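Local structure of endo alpha-1,4 polygalactosaminidase (Neosartorya fumigata, 6OJ1) at residues Y85-S90 and P114-L119; K98-D103 and R127-D132. The protein hydrolyses alpha-1,4-linked galactosamine polymers as an endo-acting glycoside hydrolase of family GH114 and so disrupts microbial biofilms. One frame throughout, in Å; residues are numbered along the deposited sequence.

Interaction 1: residues Y85-S90 and P114-L119; sequences YFSAGS and PGEKWL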
loop_
_atom_site.group_PDB
_atom_site.type_symbol
_atom_site.label_atom_id
_atom_site.label_comp_id
_atom_site.label_asym_id
_atom_site.label_seq_id
_atom_site.Cartn_x
_atom_site.Cartn_y
_atom_site.Cartn_z
ATOM N N TYR A 85 5.111 1.714 3.956
ATOM C CA TYR A 85 4.762 2.020 2.573
ATOM C C TYR A 85 6.013 2.361 1.766
ATOM O O TYR A 85 6.874 3.114 2.222
ATOM C CB TYR A 85 3.782 3.207 2.553
ATOM C CG TYR A 85 3.630 3.832 1.180
ATOM C CD1 TYR A 85 4.501 4.832 0.743
ATOM C CD2 TYR A 85 2.641 3.395 0.311
ATOM C CE1 TYR A 85 4.392 5.381 -0.544
ATOM C CE2 TYR A 85 2.517 3.940 -0.957
ATOM C CZ TYR A 85 3.396 4.931 -1.383
ATOM O OH TYR A 85 3.294 5.463 -2.655
ATOM N N PHE A 86 6.084 1.863 0.533
ATOM C CA PHE A 86 7.043 2.396 -0.423
ATOM C C PHE A 86 6.500 2.115 -1.816
ATOM O O PHE A 86 5.597 1.295 -1.990
ATOM C CB PHE A 86 8.438 1.792 -0.241
ATOM C CG PHE A 86 8.538 0.321 -0.654
ATOM C CD1 PHE A 86 8.230 -0.690 0.253
ATOM C CD2 PHE A 86 8.990 -0.034 -1.928
ATOM C CE1 PHE A 86 8.333 -2.034 -0.122
ATOM C CE2 PHE A 86 9.095 -1.363 -2.302
ATOM C CZ PHE A 86 8.779 -2.371 -1.395
ATOM N N SER A 87 7.011 2.839 -2.797
ATOM C CA SER A 87 6.576 2.627 -4.173
ATOM C C SER A 87 7.475 1.591 -4.815
ATOM O O SER A 87 8.680 1.817 -4.961
ATOM C CB SER A 87 6.605 3.917 -4.990
ATOM O OG SER A 87 6.109 3.642 -6.297
ATOM N N ALA A 88 6.889 0.458 -5.216
ATOM C CA ALA A 88 7.661 -0.563 -5.897
ATOM C C ALA A 88 7.595 -0.422 -7.417
ATOM O O ALA A 88 8.497 -0.892 -8.107
ATOM C CB ALA A 88 7.165 -1.948 -5.473
ATOM N N GLY A 89 6.584 0.262 -7.943
ATOM C CA GLY A 89 6.424 0.343 -9.380
ATOM C C GLY A 89 6.615 1.717 -9.979
ATOM O O GLY A 89 6.460 1.872 -11.194
ATOM N N SER A 90 6.962 2.719 -9.162
ATOM C CA SER A 90 7.242 4.047 -9.687
ATOM C C SER A 90 8.566 4.576 -9.152
ATOM O O SER A 90 8.966 4.299 -8.014
ATOM C CB SER A 90 6.124 5.057 -9.381
ATOM O OG SER A 90 6.288 5.640 -8.100
ATOM N N PRO A 114 7.459 14.720 -14.499
ATOM C CA PRO A 114 8.585 13.776 -14.594
ATOM C C PRO A 114 9.139 13.352 -13.251
ATOM O O PRO A 114 9.991 12.454 -13.207
ATOM C CB PRO A 114 9.639 14.554 -15.401
ATOM C CG PRO A 114 8.913 15.742 -15.976
ATOM C CD PRO A 114 7.812 16.051 -15.018
ATOM N N GLY A 115 8.696 13.973 -12.159
ATOM C CA GLY A 115 9.163 13.566 -10.849
ATOM C C GLY A 115 8.679 12.203 -10.408
ATOM O O GLY A 115 9.208 11.669 -9.422
ATOM N N GLU A 116 7.684 11.636 -11.096
ATOM C CA GLU A 116 7.264 10.271 -10.810
ATOM C C GLU A 116 6.998 9.546 -12.121
ATOM O O GLU A 116 6.199 10.016 -12.939
ATOM C CB GLU A 116 6.022 10.223 -9.918
ATOM C CG GLU A 116 5.873 8.874 -9.274
ATOM C CD GLU A 116 4.909 8.842 -8.112
ATOM O OE1 GLU A 116 4.762 7.750 -7.520
ATOM O OE2 GLU A 116 4.310 9.889 -7.788
ATOM N N LYS A 117 7.671 8.409 -12.301
ATOM C CA LYS A 117 7.663 7.657 -13.549
ATOM C C LYS A 117 7.443 6.172 -13.291
ATOM O O LYS A 117 7.893 5.624 -12.285
ATOM C CB LYS A 117 8.988 7.829 -14.311
ATOM C CG LYS A 117 9.289 9.241 -14.773
ATOM C CD LYS A 117 10.576 9.270 -15.580
ATOM C CE LYS A 117 10.978 10.702 -15.938
ATOM N NZ LYS A 117 10.057 11.289 -16.948
ATOM N N TRP A 118 6.780 5.508 -14.248
ATOM C CA TRP A 118 6.607 4.064 -14.180
ATOM C C TRP A 118 7.957 3.352 -14.285
ATOM O O TRP A 118 8.850 3.785 -15.014
ATOM C CB TRP A 118 5.658 3.605 -15.298
ATOM C CG TRP A 118 4.242 4.051 -15.056
ATOM C CD1 TRP A 118 3.558 5.044 -15.713
ATOM C CD2 TRP A 118 3.358 3.552 -14.050
ATOM N NE1 TRP A 118 2.286 5.171 -15.188
ATOM C CE2 TRP A 118 2.142 4.265 -14.165
ATOM C CE3 TRP A 118 3.471 2.557 -13.063
ATOM C CZ2 TRP A 118 1.048 4.016 -13.335
ATOM C CZ3 TRP A 118 2.381 2.314 -12.234
ATOM C CH2 TRP A 118 1.185 3.045 -12.375
ATOM N N LEU A 119 8.108 2.254 -13.542
ATOM C CA LEU A 119 9.329 1.457 -13.575
ATOM C C LEU A 119 9.156 0.220 -14.443
ATOM O O LEU A 119 8.075 -0.370 -14.511
ATOM C CB LEU A 119 9.727 1.002 -12.178
ATOM C CG LEU A 119 10.140 2.142 -11.251
ATOM C CD1 LEU A 119 10.383 1.582 -9.852
ATOM C CD2 LEU A 119 11.365 2.840 -11.828
HETATM O O HOH W 1 5.804 -0.063 -13.034
#
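S90 and W118 form an antiparallel, non-hydrogen-bonded pair, their CA atoms 4.5 Å apart, where the chain leaving barrel strand 81-87 turns through A88 and G89 into the edge strand of a small three-stranded sheet. Next to this pair L119 N donates to G89 O over 2.9 Å, with the N-H lying above the plane of the G89 carbonyl. A water donates to both G89 O and L119 O, so the G89 carbonyl oxygen accepts two bonds. S90 CA also lies 3.1 Å from K117 O in a CA-H...O contact. The S90 hydroxyl donates to E116 OE1 over 2.7 Å, using the anti lone pair of that oxygen. E116 brings the carboxylate there through a chain extended beyond CG, with CG anti to the backbone N (chi1 -161°). L119 packs differently: its CB lies over the G89 carbonyl, and CD1 reaches both A88 O and S90 C at 3.6 Å. The indole of W118 meets the same carbonyl obliquely, CE3 standing 3.6 Å from G89 O. Around the turn, S87 OG is hydrogen-bonded to N149, just past strand 144-148, and Y85 OH to D148 at its C-terminal end. At this end of the (beta/alpha)-barrel the S90 hydroxyl thus ties the turn to the start of strand 116-119, and the G89 carbonyl holds its end.

Interaction 2: residues K98-D103 and R127-D132; sequences KDKFKD and RQIMLD. With EDO (1,2-ethanediol), chain G.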
loop_
_atom_site.group_PDB
_atom_site.type_symbol
_atom_site.label_atom_id
_atom_site.label_comp_id
_atom_site.label_asym_id
_atom_site.label_seq_id
_atom_site.Cartn_x
_atom_site.Cartn_y
_atom_site.Cartn_z
ATOM N N LYS A 98 17.266 7.557 -5.225
ATOM C CA LYS A 98 16.792 7.758 -6.595
ATOM C C LYS A 98 17.911 7.574 -7.612
ATOM O O LYS A 98 17.644 7.179 -8.755
ATOM C CB LYS A 98 16.176 9.144 -6.766
ATOM C CG LYS A 98 17.138 10.260 -6.436
ATOM C CD LYS A 98 17.095 11.352 -7.475
ATOM C CE LYS A 98 17.546 12.690 -6.903
ATOM N NZ LYS A 98 18.991 12.731 -6.566
ATOM N N ASP A 99 19.159 7.842 -7.218
ATOM C CA ASP A 99 20.257 7.757 -8.177
ATOM C C ASP A 99 20.651 6.321 -8.510
ATOM O O ASP A 99 21.470 6.117 -9.416
ATOM C CB ASP A 99 21.460 8.520 -7.659
ATOM C CG ASP A 99 21.198 10.013 -7.569
ATOM O OD1 ASP A 99 20.787 10.614 -8.587
ATOM O OD2 ASP A 99 21.363 10.573 -6.478
ATOM N N LYS A 100 20.086 5.330 -7.818
ATOM C CA LYS A 100 20.340 3.941 -8.198
ATOM C C LYS A 100 19.673 3.577 -9.511
ATOM O O LYS A 100 20.126 2.645 -10.196
ATOM C CB LYS A 100 19.841 2.990 -7.114
ATOM C CG LYS A 100 20.588 3.128 -5.772
ATOM C CD LYS A 100 19.964 2.199 -4.719
ATOM C CE LYS A 100 20.762 2.191 -3.410
ATOM N NZ LYS A 100 20.131 1.282 -2.395
ATOM N N PHE A 101 18.568 4.250 -9.849
ATOM C CA PHE A 101 17.804 3.891 -11.039
ATOM C C PHE A 101 18.533 4.301 -12.315
ATOM O O PHE A 101 19.139 5.375 -12.391
ATOM C CB PHE A 101 16.426 4.551 -11.000
ATOM C CG PHE A 101 15.545 4.045 -9.906
ATOM C CD1 PHE A 101 15.612 4.590 -8.633
ATOM C CD2 PHE A 101 14.635 3.024 -10.156
ATOM C CE1 PHE A 101 14.788 4.110 -7.617
ATOM C CE2 PHE A 101 13.807 2.539 -9.149
ATOM C CZ PHE A 101 13.883 3.085 -7.881
ATOM N N LYS A 102 18.466 3.436 -13.326
ATOM C CA LYS A 102 19.069 3.723 -14.619
ATOM C C LYS A 102 18.036 4.334 -15.553
ATOM O O LYS A 102 16.829 4.150 -15.376
ATOM C CB LYS A 102 19.648 2.450 -15.252
ATOM C CG LYS A 102 20.771 1.798 -14.434
ATOM C CD LYS A 102 21.130 0.437 -15.066
ATOM C CE LYS A 102 22.300 -0.244 -14.363
ATOM N NZ LYS A 102 22.697 -1.480 -15.109
ATOM N N ASP A 103 18.529 5.031 -16.583
ATOM C CA ASP A 103 17.634 5.596 -17.586
ATOM C C ASP A 103 16.734 4.522 -18.177
ATOM O O ASP A 103 15.536 4.747 -18.379
ATOM C CB ASP A 103 18.430 6.311 -18.686
ATOM C CG ASP A 103 19.358 5.377 -19.472
ATOM O OD1 ASP A 103 19.671 4.273 -18.983
ATOM O OD2 ASP A 103 19.781 5.762 -20.588
ATOM N N ARG A 127 14.541 -4.559 -9.492
ATOM C CA ARG A 127 14.312 -5.583 -8.480
ATOM C C ARG A 127 15.354 -5.514 -7.366
ATOM O O ARG A 127 15.012 -5.648 -6.185
ATOM C CB ARG A 127 14.261 -6.952 -9.154
ATOM C CG ARG A 127 12.978 -7.059 -9.972
ATOM C CD ARG A 127 12.768 -8.453 -10.490
ATOM N NE ARG A 127 11.445 -8.602 -11.094
ATOM C CZ ARG A 127 10.821 -9.773 -11.187
ATOM N NH1 ARG A 127 11.397 -10.862 -10.686
ATOM N NH2 ARG A 127 9.628 -9.857 -11.756
ATOM N N GLN A 128 16.619 -5.240 -7.710
ATOM C CA GLN A 128 17.641 -5.134 -6.670
ATOM C C GLN A 128 17.412 -3.902 -5.798
ATOM O O GLN A 128 17.639 -3.954 -4.588
ATOM C CB GLN A 128 19.044 -5.109 -7.273
ATOM C CG GLN A 128 20.167 -5.123 -6.218
ATOM C CD GLN A 128 20.105 -6.330 -5.288
ATOM O OE1 GLN A 128 20.167 -7.472 -5.740
ATOM N NE2 GLN A 128 19.987 -6.078 -3.984
ATOM N N ILE A 129 16.978 -2.787 -6.391
ATOM C CA ILE A 129 16.654 -1.610 -5.582
ATOM C C ILE A 129 15.531 -1.939 -4.606
ATOM O O ILE A 129 15.567 -1.537 -3.433
ATOM C CB ILE A 129 16.289 -0.412 -6.482
ATOM C CG1 ILE A 129 17.515 0.060 -7.274
ATOM C CG2 ILE A 129 15.695 0.766 -5.638
ATOM C CD1 ILE A 129 17.143 0.983 -8.438
ATOM N N MET A 130 14.512 -2.678 -5.068
ATOM C CA MET A 130 13.423 -3.032 -4.161
ATOM C C MET A 130 13.894 -3.975 -3.063
ATOM O O MET A 130 13.389 -3.898 -1.934
ATOM C CB MET A 130 12.246 -3.647 -4.926
ATOM C CG MET A 130 11.655 -2.672 -5.960
ATOM S SD MET A 130 11.383 -1.009 -5.288
ATOM C CE MET A 130 11.441 -0.006 -6.787
ATOM N N LEU A 131 14.846 -4.863 -3.362
ATOM C CA LEU A 131 15.437 -5.671 -2.297
ATOM C C LEU A 131 16.174 -4.799 -1.295
ATOM O O LEU A 131 16.103 -5.046 -0.088
ATOM C CB LEU A 131 16.396 -6.714 -2.869
ATOM C CG LEU A 131 15.780 -7.824 -3.711
ATOM C CD1 LEU A 131 16.884 -8.726 -4.212
ATOM C CD2 LEU A 131 14.770 -8.609 -2.878
ATOM N N ASP A 132 16.901 -3.783 -1.778
ATOM C CA ASP A 132 17.552 -2.839 -0.863
ATOM C C ASP A 132 16.523 -2.122 0.019
ATOM O O ASP A 132 16.764 -1.895 1.214
ATOM C CB ASP A 132 18.362 -1.797 -1.642
ATOM C CG ASP A 132 19.560 -2.374 -2.382
ATOM O OD1 ASP A 132 19.905 -3.559 -2.194
ATOM O OD2 ASP A 132 20.152 -1.614 -3.182
HETATM C C1 EDO G . 18.313 2.213 0.659
HETATM O O1 EDO G . 18.389 3.608 0.355
HETATM C C2 EDO G . 17.202 1.613 -0.180
HETATM O O2 EDO G . 17.569 1.651 -1.566
#
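I129 reaches from helix 124-140 into the angle between K100 and F101, and its branches divide the work. CD1 stands 3.5 Å above the plane of the F101 ring and over its centre, a CH-pi contact only 8° off the ring normal, while CG2 touches the ring at CZ, 3.7 Å away. The same CD1 also meets K100 CB at 3.6 Å, so one methyl group fills the corner between the aromatic face and the root of the lysine. With CD1 extended (chi2 165°), I129 carries that methyl away from its helix. M130 approaches F101 from another direction: its CE lies at the edge of the ring, near the ring plane, 4.1 Å from CZ. The 98-103 segment belongs to the long connection between strands 90-92 and 106-109 of the small antiparallel sheet, and here it packs on one of the outer helices of the (beta/alpha)-barrel. F101 also meets Y91 of that sheet edge-to-face. Beyond CB, K100 runs extended past I129 to the helix surface, where NZ forms a salt bridge with D132 OD2 at 3.0 Å, on the anti side of that oxygen and 28° out of the carboxylate plane. The other carboxylate oxygen, OD1, accepts from Q128 NE2 one turn earlier, at 3.1 Å, so the two oxygens of D132 have separate donors. K100 NZ also donates to O2 of a 1,2-ethanediol molecule, probably from the crystallisation liquor, which is itself hydrogen-bonded to D97.

Interactions 1 and 2 adjoin, their centres 11 Å apart, and interleave along the chain: the connection containing 98-103 leaves the small sheet and returns to it before strand 116-119 leads on to helix 124-140. Interaction 1 is the buried one, made by backbone bonds, a hydroxyl–carboxylate pair and the L119 side chain where a barrel strand gives way to the sheet. Interaction 2 lies farther out, and its apolar centre is bordered by a salt bridge toward the surface. L119 joins them: its CD1 touches both M130 CE and F101 CE2 at 3.6 Å, so strand, loop and helix share one apolar cluster. M130 CE also packs against the A88 carbonyl oxygen.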